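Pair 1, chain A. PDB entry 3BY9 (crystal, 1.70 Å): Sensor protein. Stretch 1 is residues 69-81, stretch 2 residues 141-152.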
# COMPACT_ATOMS: atom_id res chain seq x y z
N VAL A 69 -3.42 17.67 -9.70
CA VAL A 69 -4.32 18.30 -8.72
C VAL A 69 -4.30 17.55 -7.38
O VAL A 69 -4.21 18.14 -6.27
CB VAL A 69 -5.79 18.35 -9.21
CG1 VAL A 69 -6.73 18.75 -8.02
CG2 VAL A 69 -5.94 19.33 -10.34
N ILE A 70 -4.39 16.22 -7.45
CA ILE A 70 -4.43 15.43 -6.22
C ILE A 70 -3.10 15.05 -5.64
O ILE A 70 -3.03 14.49 -4.53
CB ILE A 70 -5.27 14.14 -6.43
CG1 ILE A 70 -4.52 13.19 -7.37
CG2 ILE A 70 -6.66 14.50 -7.04
CD1 ILE A 70 -5.34 11.87 -7.58
N GLN A 71 -2.06 15.40 -6.36
CA GLN A 71 -0.68 15.09 -5.98
C GLN A 71 -0.47 13.60 -5.69
O GLN A 71 0.07 13.23 -4.67
CB GLN A 71 -0.23 15.94 -4.77
CG GLN A 71 -0.07 17.43 -5.12
CD GLN A 71 1.14 17.71 -6.00
OE1 GLN A 71 1.03 17.93 -7.22
NE2 GLN A 71 2.32 17.72 -5.38
N ALA A 72 -0.95 12.76 -6.62
CA ALA A 72 -0.73 11.33 -6.53
C ALA A 72 0.51 10.91 -7.34
O ALA A 72 1.13 11.72 -8.04
CB ALA A 72 -1.94 10.56 -7.07
N ALA A 73 0.92 9.66 -7.16
CA ALA A 73 2.06 9.20 -7.95
C ALA A 73 1.61 8.95 -9.37
O ALA A 73 2.24 9.46 -10.30
CB ALA A 73 2.63 7.92 -7.35
N ASP A 74 0.51 8.22 -9.57
CA ASP A 74 0.07 7.91 -10.92
C ASP A 74 -1.44 7.76 -10.95
O ASP A 74 -2.02 7.33 -9.96
CB ASP A 74 0.65 6.55 -11.36
CG ASP A 74 2.17 6.49 -11.20
OD1 ASP A 74 2.90 6.98 -12.11
OD2 ASP A 74 2.62 5.98 -10.16
N THR A 75 -2.06 8.08 -12.09
CA THR A 75 -3.54 7.93 -12.21
C THR A 75 -3.66 7.32 -13.61
O THR A 75 -3.22 7.92 -14.58
CB THR A 75 -4.26 9.28 -12.15
OG1 THR A 75 -4.02 9.90 -10.85
CG2 THR A 75 -5.78 9.07 -12.32
N TYR A 76 -4.30 6.13 -13.71
CA TYR A 76 -4.25 5.46 -15.00
C TYR A 76 -5.50 4.63 -15.25
O TYR A 76 -6.11 4.11 -14.32
CB TYR A 76 -2.99 4.58 -15.12
CG TYR A 76 -2.72 3.62 -13.98
CD1 TYR A 76 -2.85 2.24 -14.17
CD2 TYR A 76 -2.27 4.08 -12.71
CE1 TYR A 76 -2.51 1.32 -13.13
CE2 TYR A 76 -1.96 3.19 -11.70
CZ TYR A 76 -2.07 1.85 -11.90
OH TYR A 76 -1.69 1.00 -10.88
N LEU A 77 -5.82 4.51 -16.54
CA LEU A 77 -7.05 3.85 -17.01
C LEU A 77 -6.76 2.53 -17.68
O LEU A 77 -5.94 2.47 -18.57
CB LEU A 77 -7.72 4.82 -18.02
CG LEU A 77 -9.03 4.35 -18.64
CD1 LEU A 77 -10.14 4.37 -17.56
CD2 LEU A 77 -9.44 5.35 -19.71
N ILE A 78 -7.48 1.48 -17.25
CA ILE A 78 -7.22 0.14 -17.76
C ILE A 78 -8.46 -0.40 -18.47
O ILE A 78 -9.57 -0.21 -17.98
CB ILE A 78 -6.89 -0.75 -16.55
CG1 ILE A 78 -5.75 -0.08 -15.71
CG2 ILE A 78 -6.34 -2.07 -17.03
CD1 ILE A 78 -5.38 -0.93 -14.48
N ASP A 79 -8.28 -1.07 -19.62
CA ASP A 79 -9.42 -1.62 -20.32
C ASP A 79 -9.94 -2.89 -19.63
O ASP A 79 -9.44 -3.30 -18.61
CB ASP A 79 -9.10 -1.82 -21.83
CG ASP A 79 -8.15 -2.98 -22.12
OD1 ASP A 79 -7.87 -3.79 -21.24
OD2 ASP A 79 -7.67 -3.07 -23.29
N ARG A 80 -11.00 -3.48 -20.16
CA ARG A 80 -11.59 -4.60 -19.45
C ARG A 80 -10.80 -5.90 -19.53
O ARG A 80 -11.16 -6.88 -18.89
CB ARG A 80 -13.05 -4.81 -19.94
CG ARG A 80 -13.15 -5.32 -21.35
CD ARG A 80 -14.65 -5.54 -21.62
NE ARG A 80 -14.89 -6.16 -22.92
CZ ARG A 80 -14.80 -7.46 -23.15
NH1 ARG A 80 -14.47 -8.29 -22.16
NH2 ARG A 80 -15.02 -7.93 -24.38
N PHE A 81 -9.70 -5.85 -20.29
CA PHE A 81 -8.81 -6.98 -20.45
C PHE A 81 -7.57 -6.83 -19.56
O PHE A 81 -6.73 -7.75 -19.48
CB PHE A 81 -8.40 -7.10 -21.92
CG PHE A 81 -9.59 -7.13 -22.86
CD1 PHE A 81 -10.35 -8.27 -22.98
CD2 PHE A 81 -9.94 -6.01 -23.58
CE1 PHE A 81 -11.45 -8.29 -23.83
CE2 PHE A 81 -11.04 -6.04 -24.44
CZ PHE A 81 -11.77 -7.20 -24.54
N GLU A 141 -22.80 -1.12 -18.20
CA GLU A 141 -21.78 -2.11 -18.48
C GLU A 141 -20.44 -1.69 -17.86
O GLU A 141 -20.10 -0.51 -17.92
CB GLU A 141 -21.56 -2.23 -19.98
CG GLU A 141 -22.79 -2.65 -20.76
CD GLU A 141 -22.58 -3.99 -21.45
OE1 GLU A 141 -22.27 -4.97 -20.74
OE2 GLU A 141 -22.72 -4.06 -22.69
N ILE A 142 -19.68 -2.66 -17.38
CA ILE A 142 -18.34 -2.31 -16.85
C ILE A 142 -17.42 -2.31 -18.07
O ILE A 142 -17.23 -3.34 -18.73
CB ILE A 142 -17.87 -3.35 -15.81
CG1 ILE A 142 -18.78 -3.28 -14.56
CG2 ILE A 142 -16.39 -3.04 -15.39
CD1 ILE A 142 -18.57 -4.42 -13.54
N LEU A 143 -16.78 -1.16 -18.35
CA LEU A 143 -15.90 -1.02 -19.50
C LEU A 143 -14.41 -1.03 -19.15
O LEU A 143 -13.60 -1.16 -20.05
CB LEU A 143 -16.19 0.32 -20.18
CG LEU A 143 -17.60 0.59 -20.69
CD1 LEU A 143 -17.58 2.02 -21.35
CD2 LEU A 143 -17.96 -0.44 -21.72
N GLY A 144 -14.06 -0.90 -17.87
CA GLY A 144 -12.64 -0.84 -17.52
C GLY A 144 -12.51 -0.44 -16.05
O GLY A 144 -13.48 -0.47 -15.30
N VAL A 145 -11.31 -0.04 -15.66
CA VAL A 145 -11.04 0.30 -14.27
C VAL A 145 -10.14 1.52 -14.24
O VAL A 145 -9.20 1.61 -15.04
CB VAL A 145 -10.24 -0.87 -13.58
CG1 VAL A 145 -9.71 -0.44 -12.17
CG2 VAL A 145 -11.16 -2.10 -13.39
N ILE A 146 -10.44 2.45 -13.33
CA ILE A 146 -9.57 3.64 -13.15
C ILE A 146 -8.86 3.44 -11.80
O ILE A 146 -9.46 2.98 -10.81
CB ILE A 146 -10.43 4.93 -13.21
CG1 ILE A 146 -9.55 6.17 -12.91
CG2 ILE A 146 -11.53 4.93 -12.17
CD1 ILE A 146 -8.47 6.44 -13.96
N VAL A 147 -7.55 3.76 -11.77
CA VAL A 147 -6.71 3.53 -10.59
C VAL A 147 -5.95 4.78 -10.21
O VAL A 147 -5.47 5.51 -11.08
CB VAL A 147 -5.63 2.46 -10.91
CG1 VAL A 147 -4.85 2.12 -9.62
CG2 VAL A 147 -6.31 1.16 -11.46
N VAL A 148 -5.87 5.04 -8.92
CA VAL A 148 -5.02 6.14 -8.44
C VAL A 148 -3.99 5.45 -7.51
O VAL A 148 -4.38 4.70 -6.64
CB VAL A 148 -5.86 7.12 -7.61
CG1 VAL A 148 -4.94 8.10 -6.81
CG2 VAL A 148 -6.70 8.00 -8.57
N LYS A 149 -2.70 5.73 -7.71
CA LYS A 149 -1.64 5.18 -6.86
C LYS A 149 -1.04 6.34 -6.09
O LYS A 149 -0.64 7.34 -6.67
CB LYS A 149 -0.56 4.53 -7.73
CG LYS A 149 0.62 4.00 -6.92
CD LYS A 149 1.74 3.53 -7.89
CE LYS A 149 2.95 2.99 -7.06
NZ LYS A 149 4.05 2.61 -8.03
N MSE A 150 -0.98 6.15 -4.77
CA MSE A 150 -0.46 7.17 -3.84
C MSE A 150 0.90 6.74 -3.33
O MSE A 150 1.09 5.59 -2.94
CB MSE A 150 -1.42 7.32 -2.61
CG MSE A 150 -1.04 8.49 -1.73
SE MSE A 150 -1.92 8.24 0.03
CE MSE A 150 -0.77 6.78 0.68
N ASP A 151 1.86 7.68 -3.32
CA ASP A 151 3.21 7.44 -2.81
C ASP A 151 3.01 7.37 -1.29
O ASP A 151 2.11 8.02 -0.75
CB ASP A 151 4.07 8.65 -3.19
CG ASP A 151 5.49 8.55 -2.69
OD1 ASP A 151 6.27 7.74 -3.26
OD2 ASP A 151 5.83 9.29 -1.73
N LEU A 152 3.88 6.62 -0.63
CA LEU A 152 3.78 6.44 0.84
C LEU A 152 4.56 7.43 1.69
O LEU A 152 4.49 7.37 2.92
CB LEU A 152 4.28 5.08 1.20
CG LEU A 152 3.57 3.99 0.41
CD1 LEU A 152 4.12 2.65 0.83
CD2 LEU A 152 2.07 4.05 0.67
O HOH W 1 1.22 10.35 -3.91
O HOH W 2 4.89 5.03 -9.27
O HOH W 3 -12.58 -2.02 -22.33

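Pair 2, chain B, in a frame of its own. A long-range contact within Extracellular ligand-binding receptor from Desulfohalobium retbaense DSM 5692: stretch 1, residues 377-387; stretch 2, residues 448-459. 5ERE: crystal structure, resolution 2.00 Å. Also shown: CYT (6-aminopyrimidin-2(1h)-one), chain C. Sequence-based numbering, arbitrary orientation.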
# COMPACT_ATOMS: atom_id res chain seq x y z
N TYR B 377 -21.92 3.99 1.73
CA TYR B 377 -21.56 3.35 3.03
C TYR B 377 -22.76 3.09 3.93
O TYR B 377 -22.61 2.73 5.10
CB TYR B 377 -20.52 4.20 3.80
CG TYR B 377 -19.22 4.24 3.04
CD1 TYR B 377 -18.38 3.13 3.01
CD2 TYR B 377 -18.88 5.36 2.28
CE1 TYR B 377 -17.20 3.14 2.29
CE2 TYR B 377 -17.69 5.39 1.56
CZ TYR B 377 -16.86 4.29 1.57
OH TYR B 377 -15.70 4.34 0.84
N ALA B 378 -23.97 3.24 3.37
CA ALA B 378 -25.20 2.92 4.08
C ALA B 378 -25.49 1.43 4.11
O ALA B 378 -25.23 0.71 3.17
CB ALA B 378 -26.39 3.66 3.46
N TYR B 379 -26.07 1.02 5.22
CA TYR B 379 -26.67 -0.27 5.37
C TYR B 379 -28.16 -0.14 5.08
O TYR B 379 -28.73 -0.96 4.37
CB TYR B 379 -26.43 -0.78 6.79
CG TYR B 379 -27.01 -2.13 7.03
CD1 TYR B 379 -26.32 -3.27 6.66
CD2 TYR B 379 -28.25 -2.28 7.62
CE1 TYR B 379 -26.83 -4.52 6.91
CE2 TYR B 379 -28.78 -3.54 7.87
CZ TYR B 379 -28.05 -4.65 7.51
OH TYR B 379 -28.56 -5.90 7.74
N ASN B 380 -28.80 0.88 5.66
CA ASN B 380 -30.14 1.26 5.21
C ASN B 380 -30.52 2.67 5.63
O ASN B 380 -29.74 3.37 6.28
CB ASN B 380 -31.21 0.26 5.68
CG ASN B 380 -31.40 0.21 7.19
OD1 ASN B 380 -31.13 1.15 7.91
ND2 ASN B 380 -31.94 -0.90 7.67
N CYS B 381 -31.72 3.07 5.24
CA CYS B 381 -32.27 4.38 5.54
C CYS B 381 -33.68 4.23 6.07
O CYS B 381 -34.48 3.44 5.54
CB CYS B 381 -32.28 5.28 4.29
SG CYS B 381 -30.68 5.50 3.47
N VAL B 382 -34.00 4.98 7.11
CA VAL B 382 -35.32 4.94 7.70
C VAL B 382 -35.87 6.32 7.96
O VAL B 382 -35.13 7.33 8.03
CB VAL B 382 -35.33 4.16 9.01
CG1 VAL B 382 -34.86 2.74 8.81
CG2 VAL B 382 -34.49 4.87 10.08
N THR B 383 -37.18 6.36 8.13
CA THR B 383 -37.83 7.49 8.75
C THR B 383 -38.37 7.00 10.07
O THR B 383 -38.68 5.82 10.22
CB THR B 383 -38.95 8.09 7.88
OG1 THR B 383 -39.90 7.07 7.52
CG2 THR B 383 -38.35 8.71 6.64
N VAL B 384 -38.45 7.95 11.00
CA VAL B 384 -38.78 7.73 12.41
C VAL B 384 -39.74 8.83 12.86
O VAL B 384 -39.42 10.01 12.73
CB VAL B 384 -37.51 7.77 13.30
CG1 VAL B 384 -37.86 7.48 14.77
CG2 VAL B 384 -36.47 6.78 12.80
N ASP B 385 -40.91 8.46 13.38
CA ASP B 385 -41.92 9.47 13.74
C ASP B 385 -41.66 10.16 15.09
O ASP B 385 -40.71 9.84 15.83
CB ASP B 385 -43.34 8.85 13.73
CG ASP B 385 -43.57 7.80 14.82
OD1 ASP B 385 -42.86 7.79 15.86
OD2 ASP B 385 -44.50 6.97 14.65
N ALA B 386 -42.54 11.12 15.40
CA ALA B 386 -42.37 11.97 16.58
C ALA B 386 -42.33 11.15 17.89
O ALA B 386 -41.93 11.67 18.93
CB ALA B 386 -43.49 13.02 16.62
N THR B 387 -42.70 9.87 17.82
CA THR B 387 -42.69 8.97 18.97
C THR B 387 -41.41 8.12 19.07
O THR B 387 -41.18 7.44 20.06
CB THR B 387 -43.90 8.00 18.95
OG1 THR B 387 -43.62 6.86 18.12
CG2 THR B 387 -45.14 8.71 18.42
N GLY B 448 -43.79 22.41 11.81
CA GLY B 448 -43.99 21.48 12.90
C GLY B 448 -43.12 20.25 12.78
O GLY B 448 -43.00 19.68 11.70
N PHE B 449 -42.53 19.83 13.90
CA PHE B 449 -41.66 18.65 13.94
C PHE B 449 -42.46 17.38 13.75
O PHE B 449 -43.44 17.15 14.46
CB PHE B 449 -40.91 18.61 15.28
CG PHE B 449 -40.05 17.39 15.48
CD1 PHE B 449 -38.83 17.28 14.85
CD2 PHE B 449 -40.45 16.37 16.32
CE1 PHE B 449 -38.03 16.17 15.03
CE2 PHE B 449 -39.66 15.27 16.52
CZ PHE B 449 -38.44 15.16 15.87
N ILE B 450 -42.05 16.54 12.81
CA ILE B 450 -42.78 15.31 12.54
C ILE B 450 -41.92 14.04 12.68
O ILE B 450 -42.41 12.95 12.52
CB ILE B 450 -43.43 15.37 11.16
CG1 ILE B 450 -42.39 15.42 10.04
CG2 ILE B 450 -44.32 16.60 11.07
CD1 ILE B 450 -43.02 15.32 8.63
N GLY B 451 -40.63 14.20 13.00
CA GLY B 451 -39.76 13.06 13.18
C GLY B 451 -38.43 13.26 12.52
O GLY B 451 -37.92 14.38 12.44
N SER B 452 -37.86 12.19 11.99
CA SER B 452 -36.48 12.27 11.52
C SER B 452 -36.21 11.27 10.41
O SER B 452 -36.92 10.28 10.26
CB SER B 452 -35.50 12.03 12.67
OG SER B 452 -35.73 10.74 13.26
N VAL B 453 -35.15 11.56 9.66
CA VAL B 453 -34.68 10.69 8.61
C VAL B 453 -33.24 10.33 8.89
O VAL B 453 -32.44 11.17 9.33
CB VAL B 453 -34.88 11.35 7.21
CG1 VAL B 453 -34.13 12.67 7.10
CG2 VAL B 453 -34.48 10.42 6.08
N SER B 454 -32.93 9.05 8.65
CA SER B 454 -31.67 8.40 9.06
C SER B 454 -30.88 7.68 7.95
O SER B 454 -31.46 7.10 7.03
CB SER B 454 -31.99 7.38 10.15
OG SER B 454 -30.98 6.38 10.29
N VAL B 455 -29.55 7.76 8.02
CA VAL B 455 -28.66 6.81 7.33
C VAL B 455 -27.93 6.06 8.42
O VAL B 455 -27.27 6.68 9.23
CB VAL B 455 -27.63 7.47 6.39
CG1 VAL B 455 -26.63 6.44 5.85
CG2 VAL B 455 -28.34 8.13 5.19
N LEU B 456 -28.07 4.74 8.40
CA LEU B 456 -27.29 3.85 9.24
C LEU B 456 -26.12 3.30 8.42
O LEU B 456 -26.29 2.75 7.34
CB LEU B 456 -28.20 2.72 9.78
CG LEU B 456 -27.50 1.51 10.38
CD1 LEU B 456 -26.73 1.89 11.62
CD2 LEU B 456 -28.52 0.39 10.70
N THR B 457 -24.90 3.45 8.93
CA THR B 457 -23.71 3.00 8.18
C THR B 457 -23.53 1.47 8.29
O THR B 457 -24.06 0.84 9.18
CB THR B 457 -22.43 3.72 8.65
OG1 THR B 457 -22.28 3.50 10.05
CG2 THR B 457 -22.50 5.21 8.40
N GLN B 458 -22.78 0.90 7.35
CA GLN B 458 -22.41 -0.52 7.31
C GLN B 458 -21.67 -0.94 8.57
O GLN B 458 -21.03 -0.10 9.16
CB GLN B 458 -21.50 -0.77 6.12
CG GLN B 458 -22.16 -0.66 4.73
CD GLN B 458 -22.83 -1.96 4.29
OE1 GLN B 458 -22.38 -3.05 4.65
NE2 GLN B 458 -23.90 -1.85 3.49
N PRO B 459 -21.73 -2.24 8.95
CA PRO B 459 -20.99 -2.76 10.10
C PRO B 459 -19.49 -2.56 9.96
O PRO B 459 -18.85 -2.35 10.97
CB PRO B 459 -21.31 -4.27 10.10
CG PRO B 459 -22.43 -4.48 9.22
CD PRO B 459 -22.53 -3.29 8.28
N3 CYT C . -31.67 1.50 13.17
C4 CYT C . -31.76 2.47 12.27
N1 CYT C . -31.57 3.13 14.90
C2 CYT C . -31.57 1.79 14.50
O2 CYT C . -31.45 0.89 15.36
N4 CYT C . -31.87 2.11 10.96
C5 CYT C . -31.77 3.86 12.66
C6 CYT C . -31.67 4.14 13.97
O HOH W 4 -31.36 4.00 8.92

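What backbone arrangement do the two pairs share? Each is a pair of antiparallel neighbouring strands, with axes at 153° in pair 1 and 156° in pair 2, and 14 central residues superpose with an RMSD of 0.4 Å. The hydrogen-bonding pattern carries over. In pair 1, A:Tyr76 and A:Val147 exchange bonds (A:Tyr76 N to A:Val147 O and A:Val147 N to A:Tyr76 O, both 2.9 Å), and A:Ile78 does the same with A:Val145. In pair 2 the matching couples are B:Val382 with B:Ser454 and B:Val384 with B:Ser452; the bond from B:Val382 N to B:Ser454 O is longer, at 3.3 Å, while B:Ser454 N to B:Val382 O is 2.9 Å.

How do different side chains fill the face that carries A:Tyr76 in pair 1 and B:Val382 in pair 2? In pair 1, A:Tyr76 lays its ring against A:Val147, whose CB sits 3.8 Å from the centroid of the A:Tyr76 ring, over its face, as a CH-pi contact. A:Ile78 CD1 adds an apolar contact to A:Val147 CG2 at 3.8 Å. Pair 2 has smaller groups at these positions: B:Val382 CG2 meets B:Ser454 CB at 3.5 Å, and B:Val384 CB lies 3.5 Å from B:Ser452 OG. The bound CYT also lies here, with B:Ser454 OG 3.5 Å from CYT C5 and B:Val382 CG1 3.7 Å from CYT N4.

What does water do beside A:Asp74 and its counterpart B:Asn380? In pair 1 the charges of A:Asp74 and A:Lys149 are near but beyond a salt bridge, A:Asp74 OD2 to A:Lys149 NZ being 4.2 Å; a water spans them, donating to A:Asp74 OD2 at 2.6 Å and accepting from A:Lys149 NZ at 2.8 Å. In pair 2, B:Leu456 takes the place of the lysine, and B:Asn380 OD1 approaches B:Leu456 CB at 3.8 Å. Water here donates to B:Asn380 OD1 at 3.0 Å and to B:Ser454 OG at 2.8 Å, and accepts from CYT N4 at 2.8 Å, so it ties both strands to the ligand.

How do the ends of the contact compare? A:Ala72 and B:Ala378 match, and their methyls do similar work: A:Ala72 CB is 3.9 Å from A:Val148 CG1, and B:Ala378 CB is 3.7 Å from B:Val455 CG1. Next along, small A:Ala73 gives way to B:Tyr379, whose ring packs near B:Leu456 and B:Pro459, with CD1 of B:Tyr379 4.1 Å from CD of B:Pro459. Pair 2 also has a beta bulge here, and B:Gln458 NE2 bonds to B:Ala378 O at 2.9 Å. Towards the other end, A:Gly144 and B:Gly451 coincide. An ideal CB would clash in both, lying 2.4 Å from A:Ile78 O at A:Gly144 and 2.0 Å from B:Val384 O at B:Gly451, so the close backbone approach leaves no room for a side chain.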